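Local coordinates for protein phosphoglycolate phosphatase (Lactobacillus plantarum, PDB 2HDO) that probably dephosphorylates 2-phosphoglycolate, as a phosphatase of the haloacid dehalogenase-like superfamily, at residues Ala6-Ile11 / Leu142-Ala147; Asn157-Gly162 / Val194-Gln199; Tyr22-Arg27 / Ala76-Gln81; Ser90-Leu95 / Met123-Thr128; Gln169-Gln172 / Asp177-Leu180. One frame throughout, in Å; residues are numbered along the deposited sequence. Where two conformers were deposited one is given.

Interaction 1: residues Ala6-Ile11 / Leu142-Ala147. With PO4 (phosphate ion), chain B.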
# COMPACT_ATOMS: atom_id res chain seq x y z
N ALA A 6 6.53 -16.23 -3.16
CA ALA A 6 6.42 -15.05 -2.34
C ALA A 6 5.17 -14.27 -2.66
O ALA A 6 4.75 -14.19 -3.83
CB ALA A 6 7.66 -14.14 -2.51
N LEU A 7 4.61 -13.68 -1.61
CA LEU A 7 3.52 -12.73 -1.70
C LEU A 7 3.95 -11.45 -1.04
O LEU A 7 4.33 -11.46 0.12
CB LEU A 7 2.28 -13.23 -1.00
CG LEU A 7 1.66 -14.52 -1.47
CD1 LEU A 7 0.36 -14.73 -0.66
CD2 LEU A 7 1.39 -14.56 -2.94
N MSE A 8 3.95 -10.36 -1.82
CA MSE A 8 4.21 -9.02 -1.28
C MSE A 8 2.93 -8.25 -1.27
O MSE A 8 2.15 -8.36 -2.20
CB MSE A 8 5.23 -8.29 -2.14
CG MSE A 8 6.52 -9.03 -2.25
SE MSE A 8 7.56 -8.96 -0.59
CE MSE A 8 7.86 -10.93 -0.25
N PHE A 9 2.72 -7.47 -0.22
CA PHE A 9 1.49 -6.75 -0.02
C PHE A 9 1.77 -5.25 0.12
O PHE A 9 2.70 -4.85 0.80
CB PHE A 9 0.78 -7.16 1.28
CG PHE A 9 0.31 -8.59 1.31
CD1 PHE A 9 1.21 -9.58 1.67
CD2 PHE A 9 -0.99 -8.94 0.97
CE1 PHE A 9 0.83 -10.91 1.68
CE2 PHE A 9 -1.38 -10.28 1.02
CZ PHE A 9 -0.46 -11.26 1.34
N ASP A 10 0.93 -4.44 -0.51
CA ASP A 10 0.74 -3.02 -0.09
C ASP A 10 -0.09 -2.95 1.19
O ASP A 10 -0.75 -3.92 1.54
CB ASP A 10 -0.02 -2.28 -1.19
CG ASP A 10 0.28 -0.82 -1.21
OD1 ASP A 10 1.08 -0.33 -0.37
OD2 ASP A 10 -0.33 -0.14 -2.06
N ILE A 11 -0.07 -1.82 1.91
CA ILE A 11 -0.82 -1.72 3.14
C ILE A 11 -2.14 -1.01 2.90
O ILE A 11 -3.22 -1.58 3.07
CB ILE A 11 -0.02 -1.01 4.25
CG1 ILE A 11 1.21 -1.85 4.60
CG2 ILE A 11 -0.88 -0.85 5.49
CD1 ILE A 11 2.28 -1.13 5.41
N LEU A 142 12.07 -0.52 -8.25
CA LEU A 142 13.15 -0.79 -7.30
C LEU A 142 12.65 -1.25 -5.91
O LEU A 142 13.21 -2.20 -5.37
CB LEU A 142 14.01 0.44 -7.12
CG LEU A 142 15.22 0.24 -6.20
CD1 LEU A 142 16.05 -0.87 -6.77
CD2 LEU A 142 15.99 1.54 -6.06
N PRO A 143 11.64 -0.58 -5.32
CA PRO A 143 11.23 -1.07 -4.00
C PRO A 143 10.73 -2.54 -4.01
O PRO A 143 11.05 -3.29 -3.10
CB PRO A 143 10.10 -0.11 -3.60
CG PRO A 143 10.25 1.11 -4.51
CD PRO A 143 10.84 0.59 -5.76
N LEU A 144 9.95 -2.93 -5.03
CA LEU A 144 9.50 -4.32 -5.15
C LEU A 144 10.65 -5.30 -5.41
O LEU A 144 10.74 -6.35 -4.79
CB LEU A 144 8.43 -4.43 -6.23
CG LEU A 144 7.84 -5.79 -6.51
CD1 LEU A 144 7.43 -6.48 -5.22
CD2 LEU A 144 6.66 -5.68 -7.47
N LEU A 145 11.55 -4.92 -6.30
CA LEU A 145 12.65 -5.77 -6.62
C LEU A 145 13.59 -5.88 -5.41
O LEU A 145 14.18 -6.92 -5.19
CB LEU A 145 13.38 -5.23 -7.84
CG LEU A 145 12.60 -5.42 -9.13
CD1 LEU A 145 13.31 -4.71 -10.29
CD2 LEU A 145 12.42 -6.89 -9.46
N THR A 146 13.71 -4.83 -4.61
CA THR A 146 14.56 -4.89 -3.43
C THR A 146 14.00 -5.89 -2.43
O THR A 146 14.71 -6.72 -1.89
CB THR A 146 14.73 -3.49 -2.83
OG1 THR A 146 15.38 -2.66 -3.81
CG2 THR A 146 15.56 -3.52 -1.58
N ALA A 147 12.69 -5.87 -2.24
CA ALA A 147 12.03 -6.79 -1.32
C ALA A 147 12.27 -8.21 -1.75
O ALA A 147 12.65 -9.07 -0.96
CB ALA A 147 10.50 -6.48 -1.24
P PO4 B . 0.79 2.16 0.46
O1 PO4 B . 2.00 2.16 -0.51
O2 PO4 B . 0.77 1.21 1.68
O3 PO4 B . -0.48 1.86 -0.38
O4 PO4 B . 0.64 3.57 1.04
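Met8, deposited as selenomethionine, meets Leu144 and Ala147 where strand 6-9, in the middle of the Rossmann-like sheet of the haloacid dehalogenase fold, is covered by helix 142-150. Two branches of contact spread from the one side chain. Near its root, CG of Met8 lies 4.0 Å from CD1 of Leu144, and the two side chains run at a slant to each other. Farther out, the chain bends at chi2 (-73°), which brings SE of Met8 to 3.9 Å from CB of Ala147. The whole patch is buried and apolar, and the second shell continues it: Val127 and Phe160, from the strands at 125-129 and 158-162, also touch Met8, while Val104 and Ile129 pack against Ala147.

Beyond the strand end the chain runs into Asp10, the first aspartate of a sequence that fits the DxDx(T/V) signature of the superfamily, and its carboxylate faces a bound phosphate ion. Thr105, Ser106, Asp12 and Lys138 also bind this ion, and Lys138 forms a salt bridge with Asp10 as well. The site is consistent with the phosphate pocket of such enzymes, although the ion itself probably came from the crystallisation liquor. The backbone joins in directly, since N of Ile11 donates to O2 of the phosphate over 3.2 Å, with 146° at the hydrogen.

Interaction 2: residues Asn157-Gly162 / Val194-Gln199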
# COMPACT_ATOMS: atom_id res chain seq x y z
N ASN A 157 8.42 -15.65 -9.63
CA ASN A 157 7.84 -16.49 -8.59
C ASN A 157 7.17 -15.72 -7.45
O ASN A 157 6.92 -16.27 -6.39
CB ASN A 157 8.92 -17.38 -8.04
CG ASN A 157 9.47 -18.33 -9.08
OD1 ASN A 157 8.70 -18.91 -9.85
ND2 ASN A 157 10.78 -18.46 -9.14
N ALA A 158 6.86 -14.45 -7.72
CA ALA A 158 6.29 -13.56 -6.79
C ALA A 158 4.94 -12.99 -7.28
O ALA A 158 4.68 -12.89 -8.51
CB ALA A 158 7.26 -12.48 -6.52
N LEU A 159 4.08 -12.63 -6.32
CA LEU A 159 2.82 -11.94 -6.61
C LEU A 159 2.77 -10.71 -5.71
O LEU A 159 2.93 -10.82 -4.47
CB LEU A 159 1.63 -12.84 -6.33
CG LEU A 159 0.25 -12.31 -6.69
CD1 LEU A 159 0.04 -12.10 -8.13
CD2 LEU A 159 -0.76 -13.25 -6.13
N PHE A 160 2.54 -9.55 -6.31
CA PHE A 160 2.33 -8.29 -5.57
C PHE A 160 0.83 -8.04 -5.51
O PHE A 160 0.17 -7.91 -6.54
CB PHE A 160 3.09 -7.17 -6.28
CG PHE A 160 3.12 -5.86 -5.56
CD1 PHE A 160 3.14 -5.75 -4.16
CD2 PHE A 160 3.21 -4.66 -6.31
CE1 PHE A 160 3.16 -4.52 -3.54
CE2 PHE A 160 3.28 -3.44 -5.65
CZ PHE A 160 3.24 -3.38 -4.27
N ILE A 161 0.32 -7.93 -4.29
CA ILE A 161 -1.09 -7.76 -4.03
C ILE A 161 -1.34 -6.35 -3.54
O ILE A 161 -0.76 -5.90 -2.53
CB ILE A 161 -1.61 -8.78 -3.01
CG1 ILE A 161 -1.33 -10.19 -3.56
CG2 ILE A 161 -3.09 -8.56 -2.69
CD1 ILE A 161 -1.63 -11.30 -2.62
N GLY A 162 -2.16 -5.63 -4.28
CA GLY A 162 -2.51 -4.27 -3.91
C GLY A 162 -3.74 -3.76 -4.65
O GLY A 162 -4.43 -4.52 -5.32
N VAL A 194 -4.68 -7.84 -15.07
CA VAL A 194 -3.80 -8.33 -13.97
C VAL A 194 -3.81 -9.85 -13.97
O VAL A 194 -4.66 -10.48 -14.61
CB VAL A 194 -4.30 -7.79 -12.60
CG1 VAL A 194 -4.25 -6.26 -12.54
CG2 VAL A 194 -5.71 -8.25 -12.32
N ALA A 195 -2.88 -10.45 -13.25
CA ALA A 195 -2.74 -11.90 -13.19
C ALA A 195 -3.85 -12.59 -12.41
O ALA A 195 -4.29 -13.68 -12.79
CB ALA A 195 -1.39 -12.27 -12.58
N HIS A 196 -4.30 -11.95 -11.32
CA HIS A 196 -5.32 -12.50 -10.45
C HIS A 196 -6.13 -11.35 -9.89
O HIS A 196 -5.63 -10.26 -9.61
CB HIS A 196 -4.70 -13.30 -9.30
CG HIS A 196 -3.89 -14.48 -9.75
ND1 HIS A 196 -4.47 -15.63 -10.24
CD2 HIS A 196 -2.55 -14.67 -9.83
CE1 HIS A 196 -3.52 -16.48 -10.59
NE2 HIS A 196 -2.35 -15.93 -10.36
N ARG A 197 -7.40 -11.64 -9.70
CA ARG A 197 -8.31 -10.71 -9.09
C ARG A 197 -8.94 -11.42 -7.89
O ARG A 197 -9.46 -12.54 -7.99
CB ARG A 197 -9.35 -10.23 -10.10
CG ARG A 197 -8.76 -9.55 -11.31
CD ARG A 197 -9.83 -9.03 -12.30
NE ARG A 197 -11.02 -8.55 -11.61
CZ ARG A 197 -11.38 -7.27 -11.41
NH1 ARG A 197 -10.68 -6.24 -11.90
NH2 ARG A 197 -12.48 -7.04 -10.73
N PHE A 198 -8.87 -10.76 -6.75
CA PHE A 198 -9.38 -11.32 -5.50
C PHE A 198 -10.52 -10.48 -4.97
O PHE A 198 -10.31 -9.36 -4.57
CB PHE A 198 -8.28 -11.38 -4.46
CG PHE A 198 -7.05 -12.09 -4.91
CD1 PHE A 198 -7.12 -13.43 -5.22
CD2 PHE A 198 -5.81 -11.45 -5.00
CE1 PHE A 198 -5.98 -14.11 -5.66
CE2 PHE A 198 -4.69 -12.13 -5.39
CZ PHE A 198 -4.77 -13.45 -5.72
N GLN A 199 -11.72 -11.04 -4.99
CA GLN A 199 -12.93 -10.35 -4.56
C GLN A 199 -12.88 -10.08 -3.07
O GLN A 199 -13.31 -9.04 -2.62
CB GLN A 199 -14.20 -11.17 -4.89
CG GLN A 199 -14.55 -11.16 -6.37
CD GLN A 199 -14.86 -9.76 -6.93
OE1 GLN A 199 -15.62 -8.98 -6.34
NE2 GLN A 199 -14.28 -9.45 -8.09
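In the parallel sheet of this Rossmann-like domain, strands 158-162 and 196-198 are next-but-one neighbours, with strand 177-181 between them. Their axes come within 9.2 Å and their directions differ by 37°, as expected of strands in a twisted parallel sheet, so the contact is made by side chains reaching over the middle strand. Beneath the Leu159-Phe198 contact the middle strand has Gly179, which has no side chain to come between them.

Leu159 does most of the bridging. Its CG is anti to the backbone N (chi1 -175°), which sends the fork toward the last strand and gives each methyl its own ring. CD1 of Leu159 sits 4.0 Å from CD2 of His196, at the edge of the imidazole and near its plane. CD2 of Leu159 reaches the rim of the other ring in the same manner, 4.0 Å from CZ of Phe198, the two side chains coming from opposite directions. Ile161, two residues on and on the same face, adds its terminal methyl: CD1 of Ile161 is 4.2 Å from CE2 of Phe198, approaching the ring at a slant. Leu207 from the chain's end touches both Leu159 and His196.

The imidazole thus divides its duties. It offers a carbon of its rim to the leucine methyl, while NE2 has its partner, the hydroxyl of Tyr4, outside the two segments. The atoms that touch across the contact are all carbons, which implies that cohesion between the two strands here rests on dispersion and the exclusion of water.

Interaction 3: residues Tyr22-Arg27 / Ala76-Gln81. With PO4 (phosphate ion), chain C.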
# COMPACT_ATOMS: atom_id res chain seq x y z
N TYR A 22 -7.23 8.71 6.30
CA TYR A 22 -6.58 9.56 5.31
C TYR A 22 -7.38 10.81 5.02
O TYR A 22 -6.83 11.91 4.90
CB TYR A 22 -6.40 8.75 4.01
CG TYR A 22 -6.00 9.57 2.80
CD1 TYR A 22 -4.67 9.83 2.54
CD2 TYR A 22 -6.96 10.04 1.89
CE1 TYR A 22 -4.29 10.55 1.44
CE2 TYR A 22 -6.59 10.79 0.77
CZ TYR A 22 -5.26 11.03 0.56
OH TYR A 22 -4.86 11.74 -0.54
N THR A 23 -8.67 10.61 4.87
CA THR A 23 -9.55 11.70 4.53
C THR A 23 -9.51 12.77 5.62
O THR A 23 -9.35 13.94 5.33
CB THR A 23 -10.99 11.22 4.24
OG1 THR A 23 -10.95 10.31 3.13
CG2 THR A 23 -11.88 12.44 3.93
N THR A 24 -9.68 12.35 6.87
CA THR A 24 -9.67 13.25 8.03
C THR A 24 -8.32 14.01 8.11
O THR A 24 -8.26 15.20 8.30
CB THR A 24 -9.88 12.41 9.32
OG1 THR A 24 -11.19 11.80 9.28
CG2 THR A 24 -9.76 13.23 10.59
N VAL A 25 -7.24 13.29 7.91
CA VAL A 25 -5.92 13.85 8.09
C VAL A 25 -5.66 14.84 6.96
O VAL A 25 -5.23 15.95 7.19
CB VAL A 25 -4.85 12.77 8.11
CG1 VAL A 25 -3.46 13.42 8.06
CG2 VAL A 25 -5.01 11.84 9.34
N MSE A 26 -5.89 14.41 5.72
CA MSE A 26 -5.68 15.33 4.58
C MSE A 26 -6.48 16.62 4.68
O MSE A 26 -6.01 17.73 4.34
CB MSE A 26 -6.02 14.63 3.27
CG MSE A 26 -5.09 13.56 2.90
SE MSE A 26 -3.36 14.26 2.30
CE MSE A 26 -3.87 15.02 0.52
N ARG A 27 -7.71 16.50 5.14
CA ARG A 27 -8.59 17.68 5.25
C ARG A 27 -7.96 18.65 6.24
O ARG A 27 -7.97 19.88 6.05
CB ARG A 27 -10.01 17.28 5.66
CG ARG A 27 -10.98 18.45 5.70
CD ARG A 27 -12.42 17.99 5.92
NE ARG A 27 -12.92 17.26 4.75
CZ ARG A 27 -13.39 16.01 4.75
NH1 ARG A 27 -13.50 15.31 5.87
NH2 ARG A 27 -13.78 15.46 3.62
N ALA A 76 -0.08 10.25 12.77
CA ALA A 76 0.37 9.42 13.89
C ALA A 76 -0.60 9.48 15.10
O ALA A 76 -0.53 8.63 16.01
CB ALA A 76 1.78 9.79 14.29
N SER A 77 -1.56 10.40 15.08
CA SER A 77 -2.67 10.39 16.05
C SER A 77 -3.94 9.66 15.63
O SER A 77 -4.93 9.70 16.37
CB SER A 77 -3.04 11.83 16.38
OG SER A 77 -2.02 12.33 17.19
N HIS A 78 -3.94 9.02 14.47
CA HIS A 78 -5.16 8.45 13.88
C HIS A 78 -5.11 6.97 13.60
O HIS A 78 -6.01 6.44 12.95
CB HIS A 78 -5.55 9.24 12.63
CG HIS A 78 -6.08 10.60 12.95
ND1 HIS A 78 -7.42 10.84 13.18
CD2 HIS A 78 -5.44 11.77 13.17
CE1 HIS A 78 -7.59 12.11 13.49
NE2 HIS A 78 -6.40 12.70 13.49
N TYR A 79 -4.10 6.26 14.07
CA TYR A 79 -4.04 4.83 13.82
C TYR A 79 -5.24 4.08 14.37
O TYR A 79 -5.64 3.04 13.80
CB TYR A 79 -2.76 4.25 14.39
CG TYR A 79 -1.52 4.87 13.81
CD1 TYR A 79 -1.35 4.96 12.45
CD2 TYR A 79 -0.51 5.35 14.63
CE1 TYR A 79 -0.22 5.51 11.90
CE2 TYR A 79 0.62 5.89 14.09
CZ TYR A 79 0.75 5.97 12.73
OH TYR A 79 1.87 6.51 12.20
N ASP A 80 -5.85 4.57 15.45
CA ASP A 80 -7.06 3.90 15.99
C ASP A 80 -8.31 4.06 15.10
O ASP A 80 -9.33 3.41 15.35
CB ASP A 80 -7.36 4.38 17.43
N GLN A 81 -8.24 4.95 14.11
CA GLN A 81 -9.29 5.14 13.11
C GLN A 81 -9.06 4.19 11.93
O GLN A 81 -9.81 4.24 10.96
CB GLN A 81 -9.25 6.61 12.65
CG GLN A 81 -10.33 7.15 11.66
CD GLN A 81 -10.22 8.72 11.43
OE1 GLN A 81 -9.33 9.39 11.97
NE2 GLN A 81 -11.15 9.28 10.64
P PO4 C . -5.60 15.65 15.31
O1 PO4 C . -6.36 15.26 14.06
O2 PO4 C . -4.43 16.63 15.02
O3 PO4 C . -5.00 14.42 15.98
O4 PO4 C . -6.60 16.27 16.25
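Thr24 and His78 have the largest areas buried here, and Gln81 links them through both ends of its amide. On one side, NE2 of Gln81 donates to OG1 of Thr24 at 2.9 Å, with the hydroxyl oxygen close to the amide plane. On the other, OE1 of Gln81 accepts from ND1 of His78 at 2.7 Å, the donor lying almost straight beyond the C=O bond (179°). An extended Gln81 chain carries the amide to the helix, and the two bonds fix which way round it sits.

The imidazole of His78 is held at both nitrogens, because NE2 donates to O1 of a phosphate ion, probably from the crystallisation liquor, at 2.6 Å, in the ring plane. Two donating nitrogens are consistent with a positively charged ring, which the anion would favour. Carbon contacts complete the fit: CG2 of Thr24 comes 3.8 Å from CE1 of His78, and CG2 of Val25 makes an off-centre CH-pi contact, 4.2 Å from the centroid of the His78 ring.

Helix 19-31 is thereby tied to the loop after helix 64-75, an arrangement in keeping with the helical cap domain inserted after the first strand in many haloacid dehalogenase-like phosphatases.

Interaction 4: residues Ser90-Leu95 / Met123-Thr128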
# COMPACT_ATOMS: atom_id res chain seq x y z
N SER A 90 -7.55 -13.80 9.32
CA SER A 90 -7.77 -15.21 8.98
C SER A 90 -6.89 -15.64 7.84
O SER A 90 -6.43 -16.78 7.76
CB SER A 90 -9.21 -15.42 8.55
OG SER A 90 -10.11 -15.05 9.57
N LEU A 91 -6.67 -14.73 6.90
CA LEU A 91 -5.83 -15.02 5.77
C LEU A 91 -4.43 -15.37 6.24
O LEU A 91 -3.85 -16.35 5.80
CB LEU A 91 -5.79 -13.85 4.81
CG LEU A 91 -4.76 -13.92 3.68
CD1 LEU A 91 -5.13 -15.02 2.71
CD2 LEU A 91 -4.62 -12.56 3.01
N PHE A 92 -3.86 -14.55 7.10
CA PHE A 92 -2.50 -14.74 7.55
C PHE A 92 -2.34 -15.99 8.47
O PHE A 92 -1.26 -16.60 8.50
CB PHE A 92 -1.96 -13.43 8.14
CG PHE A 92 -1.58 -12.43 7.10
CD1 PHE A 92 -0.45 -12.63 6.35
CD2 PHE A 92 -2.33 -11.30 6.85
CE1 PHE A 92 -0.08 -11.77 5.35
CE2 PHE A 92 -1.97 -10.40 5.85
CZ PHE A 92 -0.85 -10.62 5.09
N GLU A 93 -3.43 -16.43 9.09
CA GLU A 93 -3.44 -17.72 9.81
C GLU A 93 -3.38 -18.91 8.87
O GLU A 93 -2.92 -19.99 9.27
CB GLU A 93 -4.70 -17.88 10.67
CG GLU A 93 -5.10 -16.71 11.56
CD GLU A 93 -4.28 -16.60 12.80
OE1 GLU A 93 -3.21 -17.25 12.85
OE2 GLU A 93 -4.70 -15.86 13.72
N GLN A 94 -3.88 -18.77 7.65
CA GLN A 94 -4.05 -19.91 6.75
C GLN A 94 -2.99 -19.98 5.63
O GLN A 94 -2.79 -21.04 5.05
CB GLN A 94 -5.43 -19.87 6.11
CG GLN A 94 -6.65 -19.95 7.05
CD GLN A 94 -6.70 -21.21 7.86
OE1 GLN A 94 -6.37 -22.31 7.38
NE2 GLN A 94 -7.12 -21.08 9.12
N LEU A 95 -2.34 -18.87 5.31
CA LEU A 95 -1.34 -18.90 4.21
C LEU A 95 -0.24 -19.93 4.53
O LEU A 95 0.19 -20.02 5.69
CB LEU A 95 -0.74 -17.52 4.00
CG LEU A 95 -1.62 -16.52 3.20
CD1 LEU A 95 -1.10 -15.10 3.30
CD2 LEU A 95 -1.68 -16.90 1.72
N MSE A 123 4.65 -10.40 12.52
CA MSE A 123 5.68 -11.37 12.86
C MSE A 123 5.92 -12.41 11.76
O MSE A 123 6.93 -13.12 11.80
CB MSE A 123 5.33 -12.10 14.16
CG MSE A 123 5.24 -11.19 15.37
SE MSE A 123 6.68 -11.45 16.67
CE MSE A 123 6.20 -13.26 17.23
N ARG A 124 5.00 -12.50 10.80
CA ARG A 124 5.16 -13.44 9.67
C ARG A 124 5.84 -12.82 8.46
O ARG A 124 6.08 -13.50 7.45
CB ARG A 124 3.81 -13.97 9.21
CG ARG A 124 3.04 -14.68 10.28
CD ARG A 124 1.85 -15.42 9.69
NE ARG A 124 0.92 -15.79 10.77
CZ ARG A 124 0.96 -16.93 11.46
NH1 ARG A 124 1.84 -17.90 11.18
NH2 ARG A 124 0.07 -17.13 12.42
N MSE A 125 6.10 -11.52 8.52
CA MSE A 125 6.71 -10.82 7.42
C MSE A 125 8.21 -11.06 7.37
O MSE A 125 8.93 -10.80 8.32
CB MSE A 125 6.39 -9.31 7.45
CG MSE A 125 4.93 -8.92 7.48
SE MSE A 125 4.07 -9.42 5.82
CE MSE A 125 2.23 -8.93 6.03
N ALA A 126 8.66 -11.53 6.22
CA ALA A 126 10.06 -11.82 5.98
C ALA A 126 10.86 -10.57 5.62
O ALA A 126 12.07 -10.53 5.78
CB ALA A 126 10.19 -12.85 4.85
N VAL A 127 10.16 -9.57 5.08
CA VAL A 127 10.77 -8.30 4.65
C VAL A 127 9.69 -7.23 4.69
O VAL A 127 8.53 -7.53 4.45
CB VAL A 127 11.35 -8.41 3.19
CG1 VAL A 127 10.26 -8.67 2.17
CG2 VAL A 127 12.15 -7.18 2.83
N THR A 128 10.08 -6.02 5.09
CA THR A 128 9.25 -4.83 4.91
C THR A 128 10.14 -3.76 4.26
O THR A 128 11.25 -3.50 4.71
CB THR A 128 8.60 -4.30 6.20
OG1 THR A 128 9.60 -3.88 7.12
CG2 THR A 128 7.73 -5.38 6.88
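The guanidinium of Arg124 has the carbonyl oxygen of Phe92 and CA of Glu93 over one of its faces, while the phenyl ring of Phe92 takes the methyl of Met125 at a slant. CE of Met125, a selenomethionine, lies 3.6 Å from CZ of Phe92, the two side chains crossing at about a right angle. Phe121 stacks on the same phenyl ring, and Phe9 meets it with its plane turned by about 60°.

Glu93 reaches Arg124 by a bend. Its chain turns at chi2 (-77°) and brings OE1 to 3.3 Å from NH2 of Arg124, a salt bridge in which the carboxylate and guanidinium planes stand 68° apart. The arginine, extended from CG to NE, runs out from the short 3-10 segment that precedes strand 125-129.

In the Rossmann-like fold this strand is an outer member of the parallel sheet. Helix 88-94 lies on a face of the sheet, where Phe92 touches Leu101 and Phe9, Leu95 touches Leu7, and the start of the outer strand is met through Met125. The last turn of the helix closes with O of Leu91 accepting from both N of Gln94 and N of Leu95. The carbonyl O of Phe92 is 3.2 Å from NE of Arg124, too poorly angled for a hydrogen bond, though this oxygen, in the last turn of the helix, would probably still favour the positive group beside it.

Interaction 5: residues Gln169-Gln172 / Asp177-Leu180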
# COMPACT_ATOMS: atom_id res chain seq x y z
N GLN A 169 1.62 -0.59 -11.87
CA GLN A 169 2.76 -0.18 -12.68
C GLN A 169 4.10 -0.61 -12.12
O GLN A 169 5.01 -0.95 -12.87
CB GLN A 169 2.71 1.33 -12.92
CG GLN A 169 1.56 1.75 -13.83
CD GLN A 169 1.41 3.28 -13.95
OE1 GLN A 169 2.09 4.04 -13.23
NE2 GLN A 169 0.52 3.72 -14.86
N THR A 170 4.22 -0.59 -10.78
CA THR A 170 5.42 -1.11 -10.10
C THR A 170 5.65 -2.55 -10.49
O THR A 170 6.77 -2.97 -10.87
CB THR A 170 5.24 -1.04 -8.58
OG1 THR A 170 4.98 0.30 -8.18
CG2 THR A 170 6.49 -1.56 -7.83
N ALA A 171 4.60 -3.35 -10.39
CA ALA A 171 4.67 -4.78 -10.69
C ALA A 171 5.05 -5.06 -12.17
O ALA A 171 5.91 -5.89 -12.49
CB ALA A 171 3.34 -5.43 -10.33
N GLN A 172 4.36 -4.34 -13.06
CA GLN A 172 4.63 -4.48 -14.51
C GLN A 172 6.09 -4.17 -14.79
O GLN A 172 6.76 -4.92 -15.49
CB GLN A 172 3.75 -3.53 -15.33
CG GLN A 172 2.29 -3.96 -15.46
N ASP A 177 3.97 -10.58 -11.35
CA ASP A 177 2.53 -10.71 -11.45
C ASP A 177 1.84 -9.83 -10.41
O ASP A 177 2.35 -9.66 -9.28
CB ASP A 177 2.08 -12.16 -11.23
CG ASP A 177 2.35 -13.05 -12.40
OD1 ASP A 177 2.80 -12.55 -13.47
OD2 ASP A 177 2.11 -14.28 -12.23
N PHE A 178 0.66 -9.30 -10.76
CA PHE A 178 -0.13 -8.50 -9.85
C PHE A 178 -1.44 -9.18 -9.50
O PHE A 178 -2.10 -9.75 -10.36
CB PHE A 178 -0.45 -7.13 -10.46
CG PHE A 178 -0.99 -6.15 -9.48
CD1 PHE A 178 -0.11 -5.50 -8.63
CD2 PHE A 178 -2.33 -5.87 -9.38
CE1 PHE A 178 -0.57 -4.61 -7.72
CE2 PHE A 178 -2.78 -4.94 -8.46
CZ PHE A 178 -1.90 -4.32 -7.63
N GLY A 179 -1.77 -9.12 -8.21
CA GLY A 179 -3.02 -9.62 -7.66
C GLY A 179 -3.83 -8.43 -7.12
O GLY A 179 -3.41 -7.75 -6.17
N LEU A 180 -4.98 -8.21 -7.71
CA LEU A 180 -5.80 -7.08 -7.41
C LEU A 180 -6.62 -7.42 -6.18
O LEU A 180 -7.37 -8.41 -6.16
CB LEU A 180 -6.71 -6.78 -8.59
CG LEU A 180 -7.60 -5.55 -8.37
CD1 LEU A 180 -6.81 -4.29 -8.37
CD2 LEU A 180 -8.69 -5.49 -9.42
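Apolar contact between Ala171 and Phe178 accounts for most of this interface. CB of Ala171 points at the strand and stands 3.8 Å from CD1 of Phe178, meeting the ring obliquely, with CB of Phe178 a little farther off at 4.2 Å. With chi1 at -166° the Phe178 ring swings opposite its own backbone nitrogen, along the side of the helix that faces the sheet, where it also touches Asp167 and Glu168. With a lone methyl on the helix side, the backbones come close: the CA atoms of Ala171 and Phe178 are 6.1 Å apart.

Backbone contact is slight, since O of Asp177 is only just within touch of the methyl, 4.5 Å from CB of Ala171. The polar end of Asp177 is engaged elsewhere, its side chain leaving on the far side of the strand, where OD2 is hydrogen-bonded to the hydroxyl of Tyr4.

Helix 165-174 and strand 177-181 are consecutive parts of a beta-alpha-beta unit that starts with strand 158-162. Phe160 of that first strand packs on Ala171 too, and the backbone of strand 177-181 is hydrogen-bonded to strand 158-162 on one side and to strand 196-198 on the other.

In the fold
From the N terminus, strand 6-9 opens the longest loop, which interaction 1 closes at helix 142-150. Interactions 3 and 4 are nested inside it, one after the other: the first closes within the cap-like helical insertion, about 25 Å from interaction 1 between centres, the second within the sheet domain. Strand 158-162 then opens interaction 2, whose loop ends at strand 196-198 and encloses interaction 5. None of the loops cross. Interactions 1, 2, 4 and 5 all reach the same parallel sheet. Interaction 1 touches the other three, while interactions 2 and 5 touch each other, because strand 177-181 of the latter lies between the two strands of the former. Interaction 3 stands apart, touching none of them.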